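Thymidylate synthase 1 (Bacillus subtilis, PDB 1B02) probably catalyses the reductive methylation of dUMP to dTMP, with 5,10-methylenetetrahydrofolate as both methyl donor and reductant, supplying thymidylate for DNA synthesis. Local coordinates at residues T29-D34 against L274-V279; S45-F50 against I215-D220; V55-T60 against F262-Y267. All coordinates share one frame; numbering follows the deposited sequence.

Contact 1. Residues T29-D34 against L274-V279; sequences TKWDSD and LFEVAV. With C2F (5-methyl-5,6,7,8-tetrahydrofolic acid), chain C.
The indole of Trp-31 meets the backbone carbonyl of Glu-276 at its edge, in the plane of the ring, with Glu-276 O 3.7 Å from Trp-31 CZ3. The glutamate side chain, extended beyond CG, slants past the same six-membered ring, and its carboxylate is turned 51° against the indole. Arg-226 makes a cation-pi contact with the ring and a salt bridge to Glu-276 OE1, so one cation serves both flat groups.

Glutamate suits this place by reach: with CG anti to the backbone N (chi1 -163°), the acid extends to the 29-34 loop. There Ser-33 N donates to Glu-276 OE2 over 3.1 Å in a nearly straight bond (174°), arriving on the anti side, out of the carboxylate plane. Ser-33 OG gives the same oxygen a second bond, modelled so short that its length is doubtful. Partners on both oxygens probably limit the carboxylate's rotation.

Nearer the chain end, Trp-31 and Ala-278 form a single beta bridge. Lys-30 N donates to Val-279 OXT (3.0 Å), and Val-279 N returns a bond to Lys-30 O (2.9 Å). The small Ala-278 methyl, its CB 3.9 Å from Thr-29 CB, is consistent with the close approach of the backbones, while Ala-278 O accepts a hydrogen bond from NA2 of the folate (2.9 Å). Arg-28 and Trp-97 bind Val-279 O, the other carboxylate oxygen. Such a pinned C-terminus, laid against the cofactor pterin, is characteristic of the closed ternary complex of thymidylate synthase.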
loop_
_atom_site.group_PDB
_atom_site.type_symbol
_atom_site.label_atom_id
_atom_site.label_comp_id
_atom_site.label_asym_id
_atom_site.label_seq_id
_atom_site.Cartn_x
_atom_site.Cartn_y
_atom_site.Cartn_z
ATOM N N THR A 29 -2.049 16.458 11.547
ATOM C CA THR A 29 -3.228 16.368 10.701
ATOM C C THR A 29 -4.418 17.237 11.108
ATOM O O THR A 29 -4.713 17.404 12.291
ATOM C CB THR A 29 -3.700 14.911 10.614
ATOM O OG1 THR A 29 -3.828 14.376 11.937
ATOM C CG2 THR A 29 -2.696 14.075 9.833
ATOM N N LYS A 30 -5.094 17.781 10.100
ATOM C CA LYS A 30 -6.278 18.617 10.285
ATOM C C LYS A 30 -7.382 18.036 9.407
ATOM O O LYS A 30 -7.114 17.539 8.315
ATOM C CB LYS A 30 -5.993 20.057 9.854
ATOM C CG LYS A 30 -4.578 20.525 10.141
ATOM C CD LYS A 30 -4.561 21.968 10.617
ATOM C CE LYS A 30 -5.062 22.087 12.050
ATOM N NZ LYS A 30 -4.048 22.716 12.943
ATOM N N TRP A 31 -8.622 18.099 9.878
ATOM C CA TRP A 31 -9.746 17.561 9.116
ATOM C C TRP A 31 -10.007 18.330 7.823
ATOM O O TRP A 31 -9.912 19.555 7.782
ATOM C CB TRP A 31 -11.000 17.552 9.982
ATOM C CG TRP A 31 -10.947 16.524 11.061
ATOM C CD1 TRP A 31 -10.897 16.749 12.405
ATOM C CD2 TRP A 31 -10.952 15.101 10.890
ATOM N NE1 TRP A 31 -10.874 15.553 13.086
ATOM C CE2 TRP A 31 -10.907 14.526 12.180
ATOM C CE3 TRP A 31 -10.993 14.256 9.773
ATOM C CZ2 TRP A 31 -10.902 13.141 12.384
ATOM C CZ3 TRP A 31 -10.987 12.877 9.976
ATOM C CH2 TRP A 31 -10.942 12.336 11.273
ATOM N N ASP A 32 -10.341 17.590 6.769
ATOM C CA ASP A 32 -10.606 18.168 5.454
ATOM C C ASP A 32 -11.653 19.280 5.462
ATOM O O ASP A 32 -11.449 20.336 4.862
ATOM C CB ASP A 32 -11.046 17.066 4.484
ATOM C CG ASP A 32 -10.733 17.400 3.035
ATOM O OD1 ASP A 32 -9.923 18.319 2.787
ATOM O OD2 ASP A 32 -11.302 16.738 2.141
ATOM N N SER A 33 -12.771 19.042 6.140
ATOM C CA SER A 33 -13.839 20.029 6.197
ATOM C C SER A 33 -13.531 21.256 7.055
ATOM O O SER A 33 -13.040 22.264 6.547
ATOM C CB SER A 33 -15.135 19.374 6.683
ATOM O OG SER A 33 -14.875 18.337 7.610
ATOM N N ASP A 34 -13.812 21.165 8.353
ATOM C CA ASP A 34 -13.605 22.282 9.275
ATOM C C ASP A 34 -12.168 22.734 9.532
ATOM O O ASP A 34 -11.948 23.811 10.087
ATOM C CB ASP A 34 -14.276 21.975 10.614
ATOM C CG ASP A 34 -14.042 20.558 11.068
ATOM O OD1 ASP A 34 -12.867 20.139 11.123
ATOM O OD2 ASP A 34 -15.033 19.863 11.370
ATOM N N LEU A 274 -18.293 5.985 3.974
ATOM C CA LEU A 274 -17.602 7.262 3.858
ATOM C C LEU A 274 -16.690 7.504 5.052
ATOM O O LEU A 274 -17.072 7.273 6.198
ATOM C CB LEU A 274 -18.614 8.406 3.765
ATOM C CG LEU A 274 -19.321 8.630 2.427
ATOM C CD1 LEU A 274 -20.229 9.847 2.542
ATOM C CD2 LEU A 274 -18.296 8.828 1.321
ATOM N N PHE A 275 -15.479 7.970 4.772
ATOM C CA PHE A 275 -14.504 8.273 5.812
ATOM C C PHE A 275 -13.825 9.581 5.430
ATOM O O PHE A 275 -13.208 9.677 4.369
ATOM C CB PHE A 275 -13.452 7.164 5.914
ATOM C CG PHE A 275 -13.979 5.874 6.470
ATOM C CD1 PHE A 275 -14.310 5.765 7.815
ATOM C CD2 PHE A 275 -14.142 4.765 5.648
ATOM C CE1 PHE A 275 -14.793 4.568 8.338
ATOM C CE2 PHE A 275 -14.626 3.561 6.161
ATOM C CZ PHE A 275 -14.952 3.464 7.508
ATOM N N GLU A 276 -13.950 10.591 6.281
ATOM C CA GLU A 276 -13.328 11.877 5.999
ATOM C C GLU A 276 -11.811 11.724 6.040
ATOM O O GLU A 276 -11.278 10.961 6.851
ATOM C CB GLU A 276 -13.776 12.913 7.027
ATOM C CG GLU A 276 -13.520 14.344 6.604
ATOM C CD GLU A 276 -13.924 15.336 7.668
ATOM O OE1 GLU A 276 -14.863 15.031 8.437
ATOM O OE2 GLU A 276 -13.301 16.416 7.735
ATOM N N VAL A 277 -11.114 12.447 5.171
ATOM C CA VAL A 277 -9.662 12.356 5.130
ATOM C C VAL A 277 -8.978 13.478 5.902
ATOM O O VAL A 277 -9.330 14.648 5.768
ATOM C CB VAL A 277 -9.137 12.329 3.658
ATOM C CG1 VAL A 277 -10.298 12.428 2.690
ATOM C CG2 VAL A 277 -8.136 13.453 3.415
ATOM N N ALA A 278 -8.004 13.101 6.724
ATOM C CA ALA A 278 -7.241 14.065 7.503
ATOM C C ALA A 278 -6.030 14.435 6.657
ATOM O O ALA A 278 -5.295 13.558 6.202
ATOM C CB ALA A 278 -6.801 13.445 8.821
ATOM N N VAL A 279 -5.828 15.730 6.441
ATOM C CA VAL A 279 -4.716 16.203 5.624
ATOM C C VAL A 279 -3.505 16.675 6.430
ATOM O O VAL A 279 -2.399 16.711 5.850
ATOM C CB VAL A 279 -5.178 17.346 4.695
ATOM C CG1 VAL A 279 -6.355 16.880 3.855
ATOM C CG2 VAL A 279 -5.574 18.560 5.520
ATOM O OXT VAL A 279 -3.670 17.003 7.625
HETATM N N1 C2F C . -3.938 10.913 4.620
HETATM C C2 C2F C . -4.855 10.161 5.409
HETATM N NA2 C2F C . -5.412 10.673 6.587
HETATM N N3 C2F C . -5.055 8.793 5.170
HETATM C C4 C2F C . -4.413 8.119 4.048
HETATM O O4 C2F C . -4.483 6.912 3.844
HETATM C C4A C2F C . -3.382 8.946 3.278
HETATM N N5 C2F C . -2.702 8.450 2.062
HETATM C C6 C2F C . -2.315 9.338 1.045
HETATM C C7 C2F C . -1.639 10.557 1.617
HETATM N N8 C2F C . -2.290 11.080 2.840
HETATM C C8A C2F C . -3.131 10.290 3.645
HETATM C C9 C2F C . -3.445 9.737 0.046
HETATM N N10 C2F C . -4.144 8.426 -0.297
HETATM C C11 C2F C . -2.009 7.143 2.016
HETATM C C12 C2F C . -8.423 7.869 0.105
HETATM C C13 C2F C . -7.812 9.115 0.464
HETATM C C14 C2F C . -6.425 9.306 0.395
HETATM C C15 C2F C . -5.552 8.200 0.046
HETATM C C16 C2F C . -6.158 6.902 -0.175
HETATM C C17 C2F C . -7.537 6.754 -0.194
HETATM C C C2F C . -9.946 7.702 -0.021
HETATM O O C2F C . -10.653 8.745 0.083
HETATM N N C2F C . -10.434 6.371 -0.164
HETATM C CA C2F C . -11.872 6.311 -0.503
HETATM C CB C2F C . -11.949 6.008 -2.021
HETATM C CG C2F C . -12.985 6.378 -3.111
HETATM C CD C2F C . -12.228 6.640 -4.470
HETATM O OE1 C2F C . -11.702 7.794 -4.565
HETATM O OE2 C2F C . -12.435 5.819 -5.386
HETATM C CT C2F C . -12.482 5.255 0.404
HETATM O O1 C2F C . -11.808 4.194 0.440
HETATM O O2 C2F C . -13.556 5.542 0.957
#

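Contact 2. Residues S45-F50 against I215-D220; sequences SKQMRF and IFNIGD
Ile-215 lies alongside Arg-49, its CG1 and CD1 over one face of the guanidinium, with Ile-215 CD1 3.7 Å from Arg-49 NH2. Its other branch, CG2, touches the Gln-47 amide, 3.4 Å from NE2. A branched aliphatic chain suits this spot because it can support two flat polar groups at once. Trimming it to an alanine here would probably take the apolar backing from the Arg-49 guanidinium and leave both that group and the Gln-47 amide freer to turn.

Gln-47 and Asn-217 run side by side. With its chain extended (CG anti to the backbone N, chi1 179°), Gln-47 brings NE2 to Asn-217 OD1 at 2.9 Å; the bond lies in the planes of both amides, although these are 44° apart. Gln-47 OE1 accepts a bond from Arg-49 NH1 at 3.1 Å, the donor standing above the carbonyl plane. Beyond the segments, Glu-213 pairs with Arg-49 NE and Glu-177 accepts a bond from Asn-217 ND2.

Met-48, Phe-216 and Ile-218 make the opposite face largely apolar; Lys-46 starts there too, but leads off to a salt bridge with Asp-14. The Met-48 chain bends at its last torsion, placing CE 3.8 Å from Ile-218 CD1 and 4.1 Å from Phe-216 CD2. The antiparallel strands, 165° apart in direction, are joined through the hydrogen-bonded pairs Lys-46/Ile-218 and Met-48/Phe-216, the latter including Phe-216 N to Met-48 O at 2.8 Å.

One face thus carries amides and charges backed by Ile-215. Helices 3-18 and 188-207 cover the mainly apolar side, while the polar one probably turns to the partner subunit, as in the family's homodimers, whose central sheets pack together.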
loop_
_atom_site.group_PDB
_atom_site.type_symbol
_atom_site.label_atom_id
_atom_site.label_comp_id
_atom_site.label_asym_id
_atom_site.label_seq_id
_atom_site.Cartn_x
_atom_site.Cartn_y
_atom_site.Cartn_z
ATOM N N SER A 45 3.284 -1.252 16.526
ATOM C CA SER A 45 3.818 -2.534 16.087
ATOM C C SER A 45 2.766 -3.617 15.912
ATOM O O SER A 45 2.582 -4.466 16.787
ATOM C CB SER A 45 4.885 -3.027 17.064
ATOM O OG SER A 45 5.630 -4.089 16.493
ATOM N N LYS A 46 2.078 -3.582 14.777
ATOM C CA LYS A 46 1.058 -4.576 14.473
ATOM C C LYS A 46 1.457 -5.259 13.175
ATOM O O LYS A 46 2.042 -4.633 12.293
ATOM C CB LYS A 46 -0.309 -3.911 14.316
ATOM C CG LYS A 46 -0.834 -3.270 15.588
ATOM C CD LYS A 46 -0.765 -4.228 16.763
ATOM C CE LYS A 46 -2.075 -4.958 16.956
ATOM N NZ LYS A 46 -2.276 -5.324 18.383
ATOM N N GLN A 47 1.138 -6.540 13.055
ATOM C CA GLN A 47 1.502 -7.283 11.860
ATOM C C GLN A 47 0.372 -8.138 11.300
ATOM O O GLN A 47 -0.441 -8.684 12.045
ATOM C CB GLN A 47 2.710 -8.170 12.166
ATOM C CG GLN A 47 3.174 -9.020 11.007
ATOM C CD GLN A 47 4.224 -10.023 11.422
ATOM O OE1 GLN A 47 3.910 -11.072 11.985
ATOM N NE2 GLN A 47 5.484 -9.706 11.149
ATOM N N MET A 48 0.333 -8.243 9.978
ATOM C CA MET A 48 -0.669 -9.049 9.293
ATOM C C MET A 48 0.075 -10.020 8.380
ATOM O O MET A 48 0.984 -9.625 7.647
ATOM C CB MET A 48 -1.613 -8.152 8.484
ATOM C CG MET A 48 -2.532 -7.304 9.358
ATOM S SD MET A 48 -3.888 -6.495 8.477
ATOM C CE MET A 48 -3.124 -4.947 8.038
ATOM N N ARG A 49 -0.302 -11.293 8.439
ATOM C CA ARG A 49 0.347 -12.314 7.627
ATOM C C ARG A 49 -0.638 -13.039 6.722
ATOM O O ARG A 49 -1.760 -13.342 7.124
ATOM C CB ARG A 49 1.052 -13.330 8.529
ATOM C CG ARG A 49 2.475 -12.953 8.895
ATOM C CD ARG A 49 3.129 -14.027 9.749
ATOM N NE ARG A 49 4.383 -14.500 9.167
ATOM C CZ ARG A 49 5.587 -14.100 9.560
ATOM N NH1 ARG A 49 5.706 -13.215 10.542
ATOM N NH2 ARG A 49 6.672 -14.584 8.973
ATOM N N PHE A 50 -0.203 -13.316 5.496
ATOM C CA PHE A 50 -1.032 -14.011 4.518
ATOM C C PHE A 50 -0.185 -15.044 3.773
ATOM O O PHE A 50 0.958 -14.769 3.402
ATOM C CB PHE A 50 -1.624 -13.007 3.522
ATOM C CG PHE A 50 -2.342 -11.849 4.171
ATOM C CD1 PHE A 50 -3.671 -11.972 4.576
ATOM C CD2 PHE A 50 -1.694 -10.630 4.369
ATOM C CE1 PHE A 50 -4.345 -10.899 5.169
ATOM C CE2 PHE A 50 -2.357 -9.549 4.960
ATOM C CZ PHE A 50 -3.686 -9.686 5.361
ATOM N N ILE A 215 3.749 -10.499 4.212
ATOM C CA ILE A 215 3.706 -9.920 5.550
ATOM C C ILE A 215 3.608 -8.399 5.509
ATOM O O ILE A 215 4.385 -7.725 4.820
ATOM C CB ILE A 215 4.966 -10.317 6.364
ATOM C CG1 ILE A 215 5.069 -11.842 6.449
ATOM C CG2 ILE A 215 4.908 -9.720 7.759
ATOM C CD1 ILE A 215 6.414 -12.383 6.019
ATOM N N PHE A 216 2.645 -7.870 6.255
ATOM C CA PHE A 216 2.427 -6.431 6.329
ATOM C C PHE A 216 2.660 -5.950 7.762
ATOM O O PHE A 216 1.947 -6.349 8.684
ATOM C CB PHE A 216 0.996 -6.088 5.888
ATOM C CG PHE A 216 0.814 -4.650 5.503
ATOM C CD1 PHE A 216 1.039 -4.234 4.196
ATOM C CD2 PHE A 216 0.458 -3.700 6.457
ATOM C CE1 PHE A 216 0.920 -2.892 3.840
ATOM C CE2 PHE A 216 0.335 -2.355 6.113
ATOM C CZ PHE A 216 0.568 -1.950 4.802
ATOM N N ASN A 217 3.665 -5.099 7.945
ATOM C CA ASN A 217 3.987 -4.572 9.270
ATOM C C ASN A 217 3.583 -3.114 9.393
ATOM O O ASN A 217 3.752 -2.329 8.456
ATOM C CB ASN A 217 5.488 -4.689 9.552
ATOM C CG ASN A 217 5.988 -6.111 9.477
ATOM O OD1 ASN A 217 5.578 -6.969 10.259
ATOM N ND2 ASN A 217 6.882 -6.371 8.529
ATOM N N ILE A 218 3.062 -2.753 10.559
ATOM C CA ILE A 218 2.636 -1.384 10.803
ATOM C C ILE A 218 3.278 -0.820 12.064
ATOM O O ILE A 218 3.272 -1.461 13.116
ATOM C CB ILE A 218 1.097 -1.295 10.951
ATOM C CG1 ILE A 218 0.415 -1.945 9.743
ATOM C CG2 ILE A 218 0.672 0.155 11.070
ATOM C CD1 ILE A 218 -0.868 -2.671 10.079
ATOM N N GLY A 219 3.842 0.377 11.944
ATOM C CA GLY A 219 4.457 1.030 13.086
ATOM C C GLY A 219 3.367 1.688 13.915
ATOM O O GLY A 219 2.884 1.105 14.888
ATOM N N ASP A 220 2.977 2.903 13.536
ATOM C CA ASP A 220 1.912 3.609 14.241
ATOM C C ASP A 220 0.572 3.217 13.609
ATOM O O ASP A 220 0.205 3.712 12.546
ATOM C CB ASP A 220 2.113 5.123 14.142
ATOM C CG ASP A 220 1.292 5.883 15.168
ATOM O OD1 ASP A 220 0.046 5.842 15.082
ATOM O OD2 ASP A 220 1.891 6.517 16.063
#

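Contact 3. Residues V55-T60 against F262-Y267; sequences VPILTT and FKLINY
Ile-57 and Leu-264 reach toward each other tip to tip, their CD1 atoms 4.0 Å apart, where the loop leading to helix 65-77 meets the edge of the small antiparallel sheet formed by strands 244-247 and 262-265. Both are branched apolar chains long enough for their methyl ends to meet between loop and strand. In Ile-57, CG1 stands anti to the backbone N (chi1 -176°), which carries CD1 out toward the leucine.

The Tyr-267 side chain slants across the same isoleucine, with Ile-57 CG1 4.0 Å from Tyr-267 CZ. The ring meets the loop otherwise by its rim: Thr-59 CG2 lies near the ring plane, 4.4 Å from Tyr-267 CE1. Pro-243 touches both Ile-57 and Tyr-267, so the apolar patch continues beyond the two segments.

Leu-58 points away from the tyrosine and packs on Phe-4 and Tyr-8 of helix 3-18, while its backbone carbonyl faces the tyrosine. Thr-59 turns its hydroxyl to Asp-5 of that helix while giving its methyl to the ring, a division of labour that a threonine is well made for.

Tyrosine adds to the reach of an aromatic ring a polar end. The hydroxyl is also hydrogen-bonded to Val-63 N. Tyr-267 OH donates to Leu-58 O at 2.7 Å, the oxygen in the plane of the ring and the donor almost in line with the carbonyl, at a C=O...OH angle of 170°.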
loop_
_atom_site.group_PDB
_atom_site.type_symbol
_atom_site.label_atom_id
_atom_site.label_comp_id
_atom_site.label_asym_id
_atom_site.label_seq_id
_atom_site.Cartn_x
_atom_site.Cartn_y
_atom_site.Cartn_z
ATOM N N VAL A 55 -6.841 -13.639 -1.818
ATOM C CA VAL A 55 -6.455 -12.295 -2.214
ATOM C C VAL A 55 -6.832 -11.404 -1.034
ATOM O O VAL A 55 -7.995 -11.355 -0.629
ATOM C CB VAL A 55 -7.211 -11.836 -3.474
ATOM C CG1 VAL A 55 -6.897 -10.375 -3.766
ATOM C CG2 VAL A 55 -6.818 -12.707 -4.656
ATOM N N PRO A 56 -5.848 -10.700 -0.454
ATOM C CA PRO A 56 -6.119 -9.822 0.690
ATOM C C PRO A 56 -6.925 -8.567 0.355
ATOM O O PRO A 56 -6.370 -7.548 -0.055
ATOM C CB PRO A 56 -4.728 -9.491 1.225
ATOM C CG PRO A 56 -3.840 -9.604 0.035
ATOM C CD PRO A 56 -4.425 -10.683 -0.838
ATOM N N ILE A 57 -8.240 -8.653 0.528
ATOM C CA ILE A 57 -9.123 -7.523 0.269
ATOM C C ILE A 57 -10.318 -7.611 1.210
ATOM O O ILE A 57 -10.806 -8.703 1.504
ATOM C CB ILE A 57 -9.616 -7.510 -1.200
ATOM C CG1 ILE A 57 -10.459 -6.257 -1.456
ATOM C CG2 ILE A 57 -10.418 -8.766 -1.496
ATOM C CD1 ILE A 57 -10.211 -5.616 -2.805
ATOM N N LEU A 58 -10.774 -6.459 1.692
ATOM C CA LEU A 58 -11.904 -6.406 2.611
ATOM C C LEU A 58 -13.227 -6.667 1.898
ATOM O O LEU A 58 -13.421 -6.250 0.758
ATOM C CB LEU A 58 -11.959 -5.037 3.296
ATOM C CG LEU A 58 -10.853 -4.681 4.292
ATOM C CD1 LEU A 58 -11.258 -3.436 5.056
ATOM C CD2 LEU A 58 -10.612 -5.836 5.253
ATOM N N THR A 59 -14.137 -7.359 2.577
ATOM C CA THR A 59 -15.443 -7.656 2.003
ATOM C C THR A 59 -16.571 -7.034 2.826
ATOM O O THR A 59 -17.736 -7.089 2.438
ATOM C CB THR A 59 -15.679 -9.183 1.896
ATOM O OG1 THR A 59 -15.872 -9.740 3.203
ATOM C CG2 THR A 59 -14.492 -9.855 1.232
ATOM N N THR A 60 -16.215 -6.435 3.960
ATOM C CA THR A 60 -17.192 -5.798 4.839
ATOM C C THR A 60 -17.580 -4.419 4.313
ATOM O O THR A 60 -18.477 -3.767 4.843
ATOM C CB THR A 60 -16.637 -5.639 6.268
ATOM O OG1 THR A 60 -15.307 -5.106 6.208
ATOM C CG2 THR A 60 -16.611 -6.981 6.976
ATOM N N PHE A 262 -5.825 -6.515 -14.907
ATOM C CA PHE A 262 -6.271 -6.999 -13.606
ATOM C C PHE A 262 -7.787 -7.059 -13.540
ATOM O O PHE A 262 -8.475 -6.103 -13.900
ATOM C CB PHE A 262 -5.745 -6.088 -12.491
ATOM C CG PHE A 262 -4.255 -5.915 -12.509
ATOM C CD1 PHE A 262 -3.430 -6.838 -11.880
ATOM C CD2 PHE A 262 -3.676 -4.846 -13.185
ATOM C CE1 PHE A 262 -2.048 -6.704 -11.928
ATOM C CE2 PHE A 262 -2.294 -4.701 -13.240
ATOM C CZ PHE A 262 -1.478 -5.632 -12.610
ATOM N N LYS A 263 -8.300 -8.191 -13.072
ATOM C CA LYS A 263 -9.734 -8.392 -12.952
ATOM C C LYS A 263 -10.055 -9.153 -11.676
ATOM O O LYS A 263 -9.541 -10.250 -11.457
ATOM C CB LYS A 263 -10.260 -9.179 -14.156
ATOM C CG LYS A 263 -10.753 -8.315 -15.307
ATOM C CD LYS A 263 -10.581 -9.022 -16.648
ATOM C CE LYS A 263 -10.796 -8.066 -17.818
ATOM N NZ LYS A 263 -10.209 -6.712 -17.580
ATOM N N LEU A 264 -10.895 -8.565 -10.831
ATOM C CA LEU A 264 -11.300 -9.219 -9.594
ATOM C C LEU A 264 -12.538 -10.033 -9.934
ATOM O O LEU A 264 -13.516 -9.499 -10.452
ATOM C CB LEU A 264 -11.629 -8.189 -8.505
ATOM C CG LEU A 264 -10.566 -7.905 -7.435
ATOM C CD1 LEU A 264 -11.252 -7.374 -6.189
ATOM C CD2 LEU A 264 -9.774 -9.163 -7.103
ATOM N N ILE A 265 -12.490 -11.326 -9.650
ATOM C CA ILE A 265 -13.603 -12.210 -9.954
ATOM C C ILE A 265 -14.408 -12.576 -8.714
ATOM O O ILE A 265 -13.853 -12.996 -7.702
ATOM C CB ILE A 265 -13.096 -13.513 -10.634
ATOM C CG1 ILE A 265 -12.808 -13.249 -12.113
ATOM C CG2 ILE A 265 -14.133 -14.622 -10.503
ATOM C CD1 ILE A 265 -11.591 -12.390 -12.357
ATOM N N ASN A 266 -15.723 -12.410 -8.807
ATOM C CA ASN A 266 -16.626 -12.745 -7.713
ATOM C C ASN A 266 -16.372 -11.960 -6.434
ATOM O O ASN A 266 -16.469 -12.503 -5.332
ATOM C CB ASN A 266 -16.546 -14.242 -7.412
ATOM C CG ASN A 266 -17.909 -14.867 -7.216
ATOM O OD1 ASN A 266 -18.187 -15.467 -6.178
ATOM N ND2 ASN A 266 -18.772 -14.727 -8.217
ATOM N N TYR A 267 -16.055 -10.679 -6.581
ATOM C CA TYR A 267 -15.801 -9.839 -5.423
ATOM C C TYR A 267 -17.115 -9.372 -4.805
ATOM O O TYR A 267 -17.706 -8.389 -5.249
ATOM C CB TYR A 267 -14.948 -8.627 -5.817
ATOM C CG TYR A 267 -14.700 -7.650 -4.685
ATOM C CD1 TYR A 267 -14.598 -8.089 -3.363
ATOM C CD2 TYR A 267 -14.577 -6.284 -4.935
ATOM C CE1 TYR A 267 -14.387 -7.188 -2.319
ATOM C CE2 TYR A 267 -14.366 -5.376 -3.899
ATOM C CZ TYR A 267 -14.271 -5.834 -2.594
ATOM O OH TYR A 267 -14.072 -4.937 -1.565
#

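How the contacts relate
Along the chain the first segments follow one another, 29-34, 45-50 and 55-60, and their partners come much later, at 215-220, 262-267 and 274-279. Contact 1 therefore closes a loop that encloses the other two, while contacts 2 and 3 interleave. Contact 2 belongs to the central mixed sheet; contact 3 attaches the small two-stranded sheet beside it. The centres of contacts 2 and 3 are about 20 Å apart, and they touch where Phe-50 CE1 lies 4.2 Å from Pro-56 CB. Helices 3-18 and 188-207 pack on both. Contact 1, about 24 and 27 Å away between centres, touches neither: it holds the C-terminus beside the cofactor pterin, next to the active site to which strand 210-224 contributes.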